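Local coordinates for protein restriction endonuclease UbaLAI (Unidentified, PDB 5O63) that binds its cognate DNA through an N-terminal B3 domain, as part of a monomeric Type IIE restriction enzyme that cleaves double-stranded DNA, at residues 106-110 with 136-140; 11-17 with 120-124; 22-26 with 46-50. One frame throughout, in Å; residues are numbered along the deposited sequence.

Contact 1: 106-110 with 136-140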
ATOM      1  N   PRO A 106     -16.127  -1.422  -1.620  1.00 20.19           N
ATOM      2  CA  PRO A 106     -14.843  -1.477  -0.909  1.00 18.36           C
ATOM      3  C   PRO A 106     -13.728  -0.706  -1.644  1.00 18.00           C
ATOM      4  O   PRO A 106     -13.780  -0.429  -2.856  1.00 20.73           O
ATOM      5  CB  PRO A 106     -14.495  -2.972  -0.901  1.00 19.87           C
ATOM      6  CG  PRO A 106     -15.218  -3.504  -2.171  1.00 23.35           C
ATOM      7  CD  PRO A 106     -16.541  -2.766  -2.123  1.00 22.87           C
ATOM      8  N   ARG A 107     -12.728  -0.368  -0.845  1.00 18.16           N
ATOM      9  CA  ARG A 107     -11.497   0.330  -1.305  1.00 18.16           C
ATOM     10  C   ARG A 107     -10.312  -0.578  -1.090  1.00 18.54           C
ATOM     11  O   ARG A 107     -10.326  -1.399  -0.176  1.00 18.88           O
ATOM     12  CB  ARG A 107     -11.296   1.617  -0.511  1.00 16.99           C
ATOM     13  CG  ARG A 107     -12.309   2.703  -0.832  1.00 17.53           C
ATOM     14  CD  ARG A 107     -12.206   3.908   0.157  1.00 18.30           C
ATOM     15  NE  ARG A 107     -12.532   3.481   1.551  1.00 17.65           N
ATOM     16  CZ  ARG A 107     -12.004   4.008   2.650  1.00 18.65           C
ATOM     17  NH1 ARG A 107     -11.174   5.103   2.587  1.00 17.44           N
ATOM     18  NH2 ARG A 107     -12.334   3.533   3.855  1.00 19.66           N
ATOM     19  N   LEU A 108      -9.282  -0.431  -1.932  1.00 16.11           N
ATOM     20  CA  LEU A 108      -8.096  -1.272  -1.855  1.00 17.54           C
ATOM     21  C   LEU A 108      -6.851  -0.359  -1.874  1.00 18.35           C
ATOM     22  O   LEU A 108      -6.838   0.608  -2.613  1.00 20.28           O
ATOM     23  CB  LEU A 108      -8.058  -2.259  -3.066  1.00 23.01           C
ATOM     24  CG  LEU A 108      -6.941  -3.279  -3.087  1.00 24.82           C
ATOM     25  CD1 LEU A 108      -7.156  -4.362  -1.998  1.00 25.18           C
ATOM     26  CD2 LEU A 108      -6.821  -3.971  -4.510  1.00 26.10           C
ATOM     27  N   THR A 109      -5.845  -0.702  -1.087  1.00 16.07           N
ATOM     28  CA  THR A 109      -4.505  -0.164  -1.311  1.00 16.26           C
ATOM     29  C   THR A 109      -3.550  -1.277  -1.636  1.00 21.05           C
ATOM     30  O   THR A 109      -3.600  -2.338  -1.002  1.00 20.32           O
ATOM     31  CB  THR A 109      -4.008   0.617  -0.091  1.00 17.95           C
ATOM     32  OG1 THR A 109      -3.973  -0.223   1.091  1.00 21.15           O
ATOM     33  CG2 THR A 109      -4.865   1.827   0.131  1.00 20.18           C
ATOM     34  N   ILE A 110      -2.672  -1.047  -2.626  1.00 16.97           N
ATOM     35  CA  ILE A 110      -1.606  -1.983  -2.935  1.00 17.11           C
ATOM     36  C   ILE A 110      -0.274  -1.274  -2.739  1.00 18.32           C
ATOM     37  O   ILE A 110      -0.065  -0.205  -3.284  1.00 20.64           O
ATOM     38  CB  ILE A 110      -1.686  -2.524  -4.350  1.00 19.32           C
ATOM     39  CG1 ILE A 110      -3.027  -3.220  -4.598  1.00 21.55           C
ATOM     40  CG2 ILE A 110      -0.410  -3.444  -4.630  1.00 21.34           C
ATOM     41  CD1 ILE A 110      -3.180  -3.615  -6.021  1.00 26.33           C
ATOM     42  N   PHE A 136     -11.374  -1.597  -8.298  1.00 23.96           N
ATOM     43  CA  PHE A 136     -11.288  -2.510  -7.168  1.00 22.45           C
ATOM     44  C   PHE A 136     -11.344  -3.974  -7.620  1.00 25.10           C
ATOM     45  O   PHE A 136     -10.547  -4.766  -7.195  1.00 23.85           O
ATOM     46  CB  PHE A 136     -12.420  -2.276  -6.127  1.00 23.03           C
ATOM     47  CG  PHE A 136     -12.297  -3.196  -4.949  1.00 22.26           C
ATOM     48  CD1 PHE A 136     -11.611  -2.800  -3.809  1.00 21.81           C
ATOM     49  CD2 PHE A 136     -12.870  -4.475  -4.990  1.00 20.12           C
ATOM     50  CE1 PHE A 136     -11.446  -3.667  -2.718  1.00 20.91           C
ATOM     51  CE2 PHE A 136     -12.695  -5.354  -3.930  1.00 20.64           C
ATOM     52  CZ  PHE A 136     -12.007  -4.978  -2.825  1.00 19.59           C
ATOM     53  N   GLU A 137     -12.309  -4.334  -8.458  1.00 24.77           N
ATOM     54  CA  GLU A 137     -12.526  -5.730  -8.738  1.00 27.55           C
ATOM     55  C   GLU A 137     -11.319  -6.346  -9.462  1.00 25.53           C
ATOM     56  O   GLU A 137     -10.877  -7.454  -9.057  1.00 26.86           O
ATOM     57  CB  GLU A 137     -13.777  -5.921  -9.573  1.00 29.78           C
ATOM     58  CG  GLU A 137     -15.030  -5.505  -8.932  1.00 38.42           C
ATOM     59  CD  GLU A 137     -16.138  -5.590  -9.958  1.00 51.42           C
ATOM     60  OE1 GLU A 137     -16.672  -4.526 -10.348  1.00 57.42           O
ATOM     61  OE2 GLU A 137     -16.410  -6.723 -10.421  1.00 55.31           O
ATOM     62  N   VAL A 138     -10.795  -5.653 -10.470  1.00 27.61           N
ATOM     63  CA  VAL A 138      -9.659  -6.204 -11.201  1.00 28.73           C
ATOM     64  C   VAL A 138      -8.450  -6.331 -10.252  1.00 27.36           C
ATOM     65  O   VAL A 138      -7.816  -7.379 -10.214  1.00 29.49           O
ATOM     66  CB  VAL A 138      -9.317  -5.369 -12.471  1.00 33.38           C
ATOM     67  CG1 VAL A 138      -7.978  -5.795 -13.078  1.00 35.82           C
ATOM     68  CG2 VAL A 138     -10.376  -5.589 -13.511  1.00 34.79           C
ATOM     69  N   LEU A 139      -8.169  -5.303  -9.453  1.00 24.47           N
ATOM     70  CA  LEU A 139      -7.035  -5.381  -8.557  1.00 22.68           C
ATOM     71  C   LEU A 139      -7.213  -6.400  -7.449  1.00 24.04           C
ATOM     72  O   LEU A 139      -6.268  -7.144  -7.110  1.00 22.71           O
ATOM     73  CB  LEU A 139      -6.747  -4.010  -7.935  1.00 23.41           C
ATOM     74  CG  LEU A 139      -6.284  -2.983  -8.976  1.00 22.40           C
ATOM     75  CD1 LEU A 139      -6.078  -1.652  -8.272  1.00 22.67           C
ATOM     76  CD2 LEU A 139      -5.015  -3.421  -9.742  1.00 26.99           C
ATOM     77  N   PHE A 140      -8.416  -6.468  -6.887  1.00 21.65           N
ATOM     78  CA  PHE A 140      -8.663  -7.455  -5.848  1.00 22.13           C
ATOM     79  C   PHE A 140      -8.425  -8.892  -6.391  1.00 21.66           C
ATOM     80  O   PHE A 140      -7.772  -9.744  -5.717  1.00 23.68           O
ATOM     81  CB  PHE A 140     -10.070  -7.297  -5.296  1.00 21.22           C
ATOM     82  CG  PHE A 140     -10.354  -8.268  -4.140  1.00 21.68           C
ATOM     83  CD1 PHE A 140     -10.911  -9.505  -4.427  1.00 24.23           C
ATOM     84  CD2 PHE A 140      -9.952  -7.992  -2.842  1.00 21.62           C
ATOM     85  CE1 PHE A 140     -11.111 -10.426  -3.411  1.00 25.60           C
ATOM     86  CE2 PHE A 140     -10.141  -8.903  -1.820  1.00 23.57           C
ATOM     87  CZ  PHE A 140     -10.725 -10.136  -2.117  1.00 21.61           C
TER
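Pro106 sets the CB-CG edge of its ring on one face of Phe136, and this CH-pi contact opens a buried apolar interface between the start of strand 108-116 and the first turn of helix 136-144. The proline CG stands over the ring centre, 3.5 Å from the centroid of Phe136 and 11° off the normal, while CB of the same pyrrolidine covers the CE1-CZ side. The aromatic ring is also bordered by backbone: Arg107 O approaches CE1 of Phe136 near the ring plane at 3.6 Å, and Leu108 N sits in that plane at the edge. Phe136 extends its ring to these partners because CG is anti to the backbone N (chi1 -178°), which carries the side chain off the helix toward the strand.

The second layer is aliphatic. Leu108 CB rests 3.7 Å from Phe136 CD1. With CG of Leu108 anti to the backbone N (chi1 -176°), the side chain leans toward the helix and its CD2 methyl runs on to Leu139, where it meets CB at 3.4 Å, tighter than usual for two carbons. The same methyl lies 3.8 Å from the backbone N of Phe140. Farther along, Ile110 CD1 reaches Leu139 CB at 4.1 Å, so Leu139 is wedged between two strand residues that alternate with the outward-turned Thr109. Replacing Phe136 by an alanine would probably leave the Pro106 ring without its aromatic floor and open a gap beside Leu108 CB.

On the far side of the strand Arg107 points away from the helix, bound by a salt bridge to Asp105 and by its NH1 to the carbonyls of Leu99 and Asp33. Strand 108-116 pairs with strands 19-28 and 121-128, and helix 136-144 lies over this part of the sheet, Phe140 touching Val28 and stacking on Phe144.

Contact 2: 11-17 with 120-124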
ATOM      1  N   LEU A  11       3.904  -1.817 -13.177  1.00 32.17           N
ATOM      2  CA  LEU A  11       4.009  -0.716 -12.206  1.00 30.04           C
ATOM      3  C   LEU A  11       5.479  -0.253 -12.119  1.00 29.03           C
ATOM      4  O   LEU A  11       5.788   0.984 -12.092  1.00 29.63           O
ATOM      5  CB  LEU A  11       3.455  -1.192 -10.852  1.00 28.61           C
ATOM      6  CG  LEU A  11       3.355  -0.235  -9.689  1.00 36.85           C
ATOM      7  CD1 LEU A  11       2.798   1.086 -10.178  1.00 40.21           C
ATOM      8  CD2 LEU A  11       2.377  -0.866  -8.735  1.00 34.43           C
ATOM      9  N   VAL A  12       6.414  -1.213 -12.110  1.00 29.46           N
ATOM     10  CA  VAL A  12       7.835  -0.830 -12.021  1.00 29.95           C
ATOM     11  C   VAL A  12       8.265  -0.131 -13.302  1.00 31.92           C
ATOM     12  O   VAL A  12       8.934   0.924 -13.284  1.00 31.68           O
ATOM     13  CB  VAL A  12       8.694  -2.048 -11.664  1.00 27.85           C
ATOM     14  CG1 VAL A  12      10.130  -1.779 -11.844  1.00 30.92           C
ATOM     15  CG2 VAL A  12       8.369  -2.460 -10.203  1.00 32.30           C
ATOM     16  N   ARG A  13       7.883  -0.698 -14.443  1.00 33.81           N
ATOM     17  CA  ARG A  13       8.245  -0.052 -15.695  1.00 37.85           C
ATOM     18  C   ARG A  13       7.643   1.376 -15.778  1.00 35.91           C
ATOM     19  O   ARG A  13       8.253   2.230 -16.432  1.00 34.49           O
ATOM     20  CB  ARG A  13       7.813  -0.922 -16.884  1.00 42.27           C
ATOM     21  CG  ARG A  13       6.386  -0.662 -17.307  1.00 43.35           C
ATOM     22  N   SER A  14       6.540   1.666 -15.058  1.00 34.10           N
ATOM     23  CA  SER A  14       5.914   2.972 -15.217  1.00 35.56           C
ATOM     24  C   SER A  14       6.773   4.001 -14.493  1.00 31.59           C
ATOM     25  O   SER A  14       6.615   5.209 -14.714  1.00 35.49           O
ATOM     26  CB  SER A  14       4.459   3.002 -14.696  1.00 33.65           C
ATOM     27  OG  SER A  14       4.367   2.786 -13.312  1.00 34.69           O
ATOM     28  N   ALA A  15       7.661   3.530 -13.604  1.00 29.98           N
ATOM     29  CA  ALA A  15       8.612   4.409 -12.901  1.00 30.25           C
ATOM     30  C   ALA A  15       9.983   4.435 -13.605  1.00 34.61           C
ATOM     31  O   ALA A  15      10.960   4.970 -13.095  1.00 36.52           O
ATOM     32  CB  ALA A  15       8.765   3.962 -11.453  1.00 28.79           C
ATOM     33  N   GLY A  16      10.036   3.806 -14.754  1.00 33.91           N
ATOM     34  CA  GLY A  16      11.287   3.740 -15.537  1.00 38.96           C
ATOM     35  C   GLY A  16      12.331   2.742 -15.053  1.00 41.61           C
ATOM     36  O   GLY A  16      13.518   2.868 -15.366  1.00 44.08           O
ATOM     37  N   LYS A  17      11.907   1.726 -14.326  1.00 38.41           N
ATOM     38  CA  LYS A  17      12.800   0.663 -13.858  1.00 38.13           C
ATOM     39  C   LYS A  17      12.338  -0.649 -14.453  1.00 37.69           C
ATOM     40  O   LYS A  17      11.316  -0.674 -15.120  1.00 38.77           O
ATOM     41  CB  LYS A  17      12.775   0.582 -12.311  1.00 37.36           C
ATOM     42  CG  LYS A  17      13.222   1.853 -11.562  1.00 37.07           C
ATOM     43  CD  LYS A  17      14.725   2.115 -11.794  1.00 39.07           C
ATOM     44  CE  LYS A  17      15.275   3.149 -10.810  1.00 40.71           C
ATOM     45  NZ  LYS A  17      16.687   3.517 -11.176  1.00 43.00           N
ATOM     46  N   SER A 120      18.922  -0.842  -7.839  1.00 45.92           N
ATOM     47  CA  SER A 120      18.124   0.046  -6.983  1.00 42.25           C
ATOM     48  C   SER A 120      16.923  -0.716  -6.432  1.00 38.22           C
ATOM     49  O   SER A 120      16.665  -1.871  -6.802  1.00 39.41           O
ATOM     50  CB  SER A 120      17.656   1.318  -7.726  1.00 40.14           C
ATOM     51  OG  SER A 120      16.824   1.052  -8.841  1.00 38.77           O
ATOM     52  N   SER A 121      16.198  -0.070  -5.529  1.00 34.15           N
ATOM     53  CA  SER A 121      14.948  -0.669  -5.024  1.00 32.93           C
ATOM     54  C   SER A 121      14.043   0.445  -4.588  1.00 33.11           C
ATOM     55  O   SER A 121      14.504   1.564  -4.375  1.00 36.95           O
ATOM     56  CB  SER A 121      15.212  -1.644  -3.876  1.00 39.99           C
ATOM     57  OG  SER A 121      15.788  -1.015  -2.744  1.00 42.99           O
ATOM     58  N   GLY A 122      12.757   0.145  -4.441  1.00 29.52           N
ATOM     59  CA  GLY A 122      11.850   1.212  -4.042  1.00 30.02           C
ATOM     60  C   GLY A 122      10.414   0.762  -3.823  1.00 27.64           C
ATOM     61  O   GLY A 122      10.008  -0.312  -4.239  1.00 26.24           O
ATOM     62  N   TYR A 123       9.627   1.608  -3.157  1.00 26.19           N
ATOM     63  CA  TYR A 123       8.209   1.335  -2.896  1.00 25.73           C
ATOM     64  C   TYR A 123       7.327   1.944  -3.975  1.00 24.14           C
ATOM     65  O   TYR A 123       7.682   2.959  -4.585  1.00 25.91           O
ATOM     66  CB  TYR A 123       7.771   1.892  -1.524  1.00 22.81           C
ATOM     67  CG  TYR A 123       8.335   1.087  -0.381  1.00 27.41           C
ATOM     68  CD1 TYR A 123       7.624  -0.022   0.133  1.00 26.27           C
ATOM     69  CD2 TYR A 123       9.553   1.404   0.189  1.00 29.83           C
ATOM     70  CE1 TYR A 123       8.135  -0.768   1.179  1.00 28.04           C
ATOM     71  CE2 TYR A 123      10.110   0.620   1.228  1.00 32.77           C
ATOM     72  CZ  TYR A 123       9.378  -0.469   1.726  1.00 30.00           C
ATOM     73  OH  TYR A 123       9.901  -1.248   2.765  1.00 30.19           O
ATOM     74  N   TYR A 124       6.160   1.321  -4.144  1.00 23.95           N
ATOM     75  CA  TYR A 124       5.120   1.704  -5.115  1.00 21.19           C
ATOM     76  C   TYR A 124       3.788   1.664  -4.421  1.00 22.54           C
ATOM     77  O   TYR A 124       3.588   0.794  -3.600  1.00 22.80           O
ATOM     78  CB  TYR A 124       5.059   0.734  -6.273  1.00 21.60           C
ATOM     79  CG  TYR A 124       6.321   0.735  -7.049  1.00 23.86           C
ATOM     80  CD1 TYR A 124       6.388   1.387  -8.297  1.00 23.26           C
ATOM     81  CD2 TYR A 124       7.483   0.098  -6.549  1.00 22.96           C
ATOM     82  CE1 TYR A 124       7.572   1.421  -9.055  1.00 23.13           C
ATOM     83  CE2 TYR A 124       8.679   0.127  -7.311  1.00 23.67           C
ATOM     84  CZ  TYR A 124       8.703   0.807  -8.559  1.00 25.29           C
ATOM     85  OH  TYR A 124       9.847   0.880  -9.367  1.00 30.27           O
TER
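Val12 lies over one face of the Tyr124 ring, its CG2 methyl 4.1 Å from the ring centroid and 29° off the normal, in a CH-pi contact displaced toward CZ and the phenol oxygen. At the ring edge, close to the plane, Ala15 CB meets Tyr124 CE1 at 3.7 Å. Leu11 O comes up to the same CE1 atom of Tyr124 at 3.5 Å, from an oblique direction. The Leu11 side chain slides past that of Tyr124 in the opposite sense, Leu11 CG lying 3.7 Å from Tyr124 CD1. With CG of Tyr124 anti to its carbonyl carbon (chi1 -63°), the ring reaches from strand 121-128 to the last turn of helix 3-14 and the residue just beyond it, Ala15.

That helix closes in a Schellman motif, defined by the bonds from Lys17 N to Val12 O and from Gly16 N to Arg13 O; Gly16, with its positive phi, is the C-prime residue. Ala15 N is a second donor to Val12 O, from the opposite face of its plane. Ser14 OG also donates to Leu11 O, at 2.6 Å. The turn brings Lys17 back toward the start of the strand, where its CE packs 3.3 Å from Ser120 OG.

The contact is thus mostly apolar around the tyrosine ring and polar at its margin. Lys17 forms a salt bridge with Asp118, which also bonds Ser120 OG, while His116 meets Ser120 OG through ND1 and Tyr124 OH through NE2. Gripped at both nitrogens, the imidazole is probably fixed in its rotation, and the phenol hydroxyl has a polar partner at the end of a largely apolar contact.

Contact 3: 22-26 with 46-50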
ATOM      1  N   ALA A  22      10.019  -8.759  -6.127  1.00 32.62           N
ATOM      2  CA  ALA A  22       9.118  -7.839  -5.430  1.00 32.10           C
ATOM      3  C   ALA A  22       8.347  -8.558  -4.319  1.00 32.24           C
ATOM      4  O   ALA A  22       8.188  -9.777  -4.362  1.00 35.34           O
ATOM      5  CB  ALA A  22       8.127  -7.194  -6.396  1.00 31.83           C
ATOM      6  N   ALA A  23       7.888  -7.761  -3.350  1.00 26.47           N
ATOM      7  CA  ALA A  23       6.972  -8.184  -2.339  1.00 28.61           C
ATOM      8  C   ALA A  23       5.772  -7.237  -2.398  1.00 27.74           C
ATOM      9  O   ALA A  23       5.901  -6.077  -2.789  1.00 25.50           O
ATOM     10  CB  ALA A  23       7.601  -8.132  -0.959  1.00 33.77           C
ATOM     11  N   MET A  24       4.631  -7.762  -2.019  1.00 25.07           N
ATOM     12  CA  MET A  24       3.386  -6.964  -2.004  1.00 25.13           C
ATOM     13  C   MET A  24       2.708  -7.014  -0.659  1.00 24.57           C
ATOM     14  O   MET A  24       2.638  -8.070  -0.004  1.00 27.22           O
ATOM     15  CB  MET A  24       2.439  -7.473  -3.103  1.00 26.01           C
ATOM     16  CG  MET A  24       1.001  -6.879  -3.056  1.00 29.41           C
ATOM     17  SD  MET A  24      -0.127  -7.578  -4.273  1.00 35.13           S
ATOM     18  CE  MET A  24      -0.274  -9.223  -3.661  1.00 39.19           C
ATOM     19  N   PHE A  25       2.193  -5.858  -0.240  1.00 19.28           N
ATOM     20  CA  PHE A  25       1.231  -5.788   0.855  1.00 19.94           C
ATOM     21  C   PHE A  25      -0.029  -5.139   0.294  1.00 20.08           C
ATOM     22  O   PHE A  25       0.014  -3.973  -0.122  1.00 19.71           O
ATOM     23  CB  PHE A  25       1.830  -4.984   2.031  1.00 21.31           C
ATOM     24  CG  PHE A  25       0.802  -4.431   2.992  1.00 19.16           C
ATOM     25  CD1 PHE A  25      -0.131  -5.233   3.642  1.00 20.78           C
ATOM     26  CD2 PHE A  25       0.770  -3.068   3.248  1.00 21.84           C
ATOM     27  CE1 PHE A  25      -1.087  -4.676   4.539  1.00 18.80           C
ATOM     28  CE2 PHE A  25      -0.155  -2.498   4.130  1.00 21.39           C
ATOM     29  CZ  PHE A  25      -1.106  -3.285   4.786  1.00 20.79           C
ATOM     30  N   ALA A  26      -1.146  -5.840   0.257  1.00 17.88           N
ATOM     31  CA  ALA A  26      -2.418  -5.295  -0.254  1.00 17.82           C
ATOM     32  C   ALA A  26      -3.450  -5.426   0.842  1.00 18.99           C
ATOM     33  O   ALA A  26      -3.505  -6.436   1.562  1.00 20.34           O
ATOM     34  CB  ALA A  26      -2.879  -6.007  -1.470  1.00 21.36           C
ATOM     35  N   ALA A  46       2.085  -6.793   8.922  1.00 22.90           N
ATOM     36  CA  ALA A  46       2.675  -6.111   7.782  1.00 24.96           C
ATOM     37  C   ALA A  46       3.787  -5.105   8.161  1.00 28.21           C
ATOM     38  O   ALA A  46       4.382  -4.510   7.289  1.00 25.63           O
ATOM     39  CB  ALA A  46       1.591  -5.397   6.958  1.00 23.97           C
ATOM     40  N   TYR A  47       4.119  -4.955   9.436  1.00 28.50           N
ATOM     41  CA  TYR A  47       5.211  -4.036   9.804  1.00 27.11           C
ATOM     42  C   TYR A  47       6.534  -4.344   9.062  1.00 31.60           C
ATOM     43  O   TYR A  47       7.214  -3.444   8.571  1.00 32.78           O
ATOM     44  CB  TYR A  47       5.492  -4.084  11.319  1.00 30.95           C
ATOM     45  CG  TYR A  47       4.423  -3.484  12.241  1.00 29.60           C
ATOM     46  CD1 TYR A  47       3.240  -2.953  11.731  1.00 22.22           C
ATOM     47  CD2 TYR A  47       4.605  -3.493  13.627  1.00 34.10           C
ATOM     48  CE1 TYR A  47       2.281  -2.395  12.596  1.00 24.02           C
ATOM     49  CE2 TYR A  47       3.666  -2.959  14.488  1.00 34.03           C
ATOM     50  CZ  TYR A  47       2.511  -2.405  13.966  1.00 28.81           C
ATOM     51  OH  TYR A  47       1.599  -1.895  14.864  1.00 26.73           O
ATOM     52  N   SER A  48       6.875  -5.622   8.962  1.00 31.97           N
ATOM     53  CA  SER A  48       8.151  -5.983   8.337  1.00 34.42           C
ATOM     54  C   SER A  48       8.236  -5.629   6.814  1.00 32.85           C
ATOM     55  O   SER A  48       9.335  -5.620   6.232  1.00 33.19           O
ATOM     56  CB  SER A  48       8.444  -7.468   8.578  1.00 34.32           C
ATOM     57  OG  SER A  48       7.481  -8.311   7.976  1.00 35.83           O
ATOM     58  N   PHE A  49       7.092  -5.347   6.176  1.00 28.30           N
ATOM     59  CA  PHE A  49       7.084  -4.982   4.748  1.00 26.29           C
ATOM     60  C   PHE A  49       7.614  -3.550   4.583  1.00 27.17           C
ATOM     61  O   PHE A  49       8.343  -3.231   3.642  1.00 27.99           O
ATOM     62  CB  PHE A  49       5.644  -5.083   4.158  1.00 27.20           C
ATOM     63  CG  PHE A  49       5.483  -4.459   2.803  1.00 24.76           C
ATOM     64  CD1 PHE A  49       5.050  -3.138   2.696  1.00 21.21           C
ATOM     65  CD2 PHE A  49       5.777  -5.152   1.642  1.00 27.07           C
ATOM     66  CE1 PHE A  49       4.904  -2.535   1.456  1.00 24.42           C
ATOM     67  CE2 PHE A  49       5.608  -4.564   0.380  1.00 24.49           C
ATOM     68  CZ  PHE A  49       5.191  -3.235   0.301  1.00 24.79           C
ATOM     69  N   PHE A  50       7.281  -2.708   5.557  1.00 26.59           N
ATOM     70  CA  PHE A  50       7.716  -1.316   5.531  1.00 28.63           C
ATOM     71  C   PHE A  50       9.127  -1.102   6.032  1.00 31.56           C
ATOM     72  O   PHE A  50       9.745  -2.016   6.600  1.00 32.68           O
ATOM     73  CB  PHE A  50       6.714  -0.474   6.328  1.00 27.32           C
ATOM     74  CG  PHE A  50       5.401  -0.359   5.622  1.00 24.50           C
ATOM     75  CD1 PHE A  50       5.288   0.463   4.463  1.00 24.06           C
ATOM     76  CD2 PHE A  50       4.327  -1.141   6.023  1.00 25.34           C
ATOM     77  CE1 PHE A  50       4.058   0.557   3.762  1.00 22.63           C
ATOM     78  CE2 PHE A  50       3.091  -1.072   5.339  1.00 24.95           C
ATOM     79  CZ  PHE A  50       2.929  -0.220   4.234  1.00 20.96           C
TER
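Phe25 and the loop residues Ala46 and Phe49 meet through CH-pi contacts. CB of Phe25 stands over the centre of the Phe49 ring, 3.7 Å from its centroid, so the root of one phenylalanine is seated on the face of another. Phe25 in turn receives Ala46: the methyl CB lies 3.9 Å from the centroid of the Phe25 ring, displaced toward the CD1-CE1 rim. The direction of the strand backbone places Phe25 CB over Phe49, while the first torsion, with CG anti to the backbone N (chi1 159°), swings only the ring, bringing it beneath Ala46 CB.

Ring against ring, the geometry is oblique. The Phe25 and Phe49 planes are turned 54° from each other, with centroids 6.0 Å apart. The Phe25 and Phe50 planes are at 80°, but the approach is again oblique: atoms CE2 and CZ of Phe50 touch Phe25 CD2, the CZ contact being 3.7 Å. Within the loop, Phe49 CD1 lies over the centre of the Phe50 ring, which closes the three phenylalanines into an aromatic cluster.

Backbone atoms of the strand also border Phe49. Ala23 O lies in the ring plane at its edge, 3.5 Å from Phe49 CE2, and Phe25 N comes over the face, 3.7 Å from Phe49 CE2. Ala23 CB adds a looser touch to Phe49 CE2 at 4.3 Å.

The Tyr123 ring meets Phe49 edge-to-face; Phe50 meets Phe111 in the same manner. Between 22-26 and 46-50 themselves the adhesion is largely apolar and aromatic, with backbone Ala23 O and Phe25 N also against the Phe49 ring, so the loop is held against strand 19-28 by shape and aromatic packing, while a polar tie, in which Tyr123 OH is hydrogen-bonded to Phe49 O, runs to strand 121-128.

Overall arrangement
Contacts 1 and 3 are buried, whereas contact 2 is only partly so and has a polar rim. All three reach the one mixed sheet of this B3 domain: contact 1 sets helix 136-144 on strand 108-116, contact 2 sets the end of helix 3-14 on strand 121-128, and contact 3 sets a loop on strand 19-28. Contacts 1 and 3 touch where Ile110 packs on Ala26 and the engineered Met24, in neighbouring strands; contacts 2 and 3 are joined through Tyr123 and Phe49. Aliphatic groups share the work with one ring in contact 1, several rings dominate contact 3, and charges appear at the margin of contact 2, farthest from the DNA.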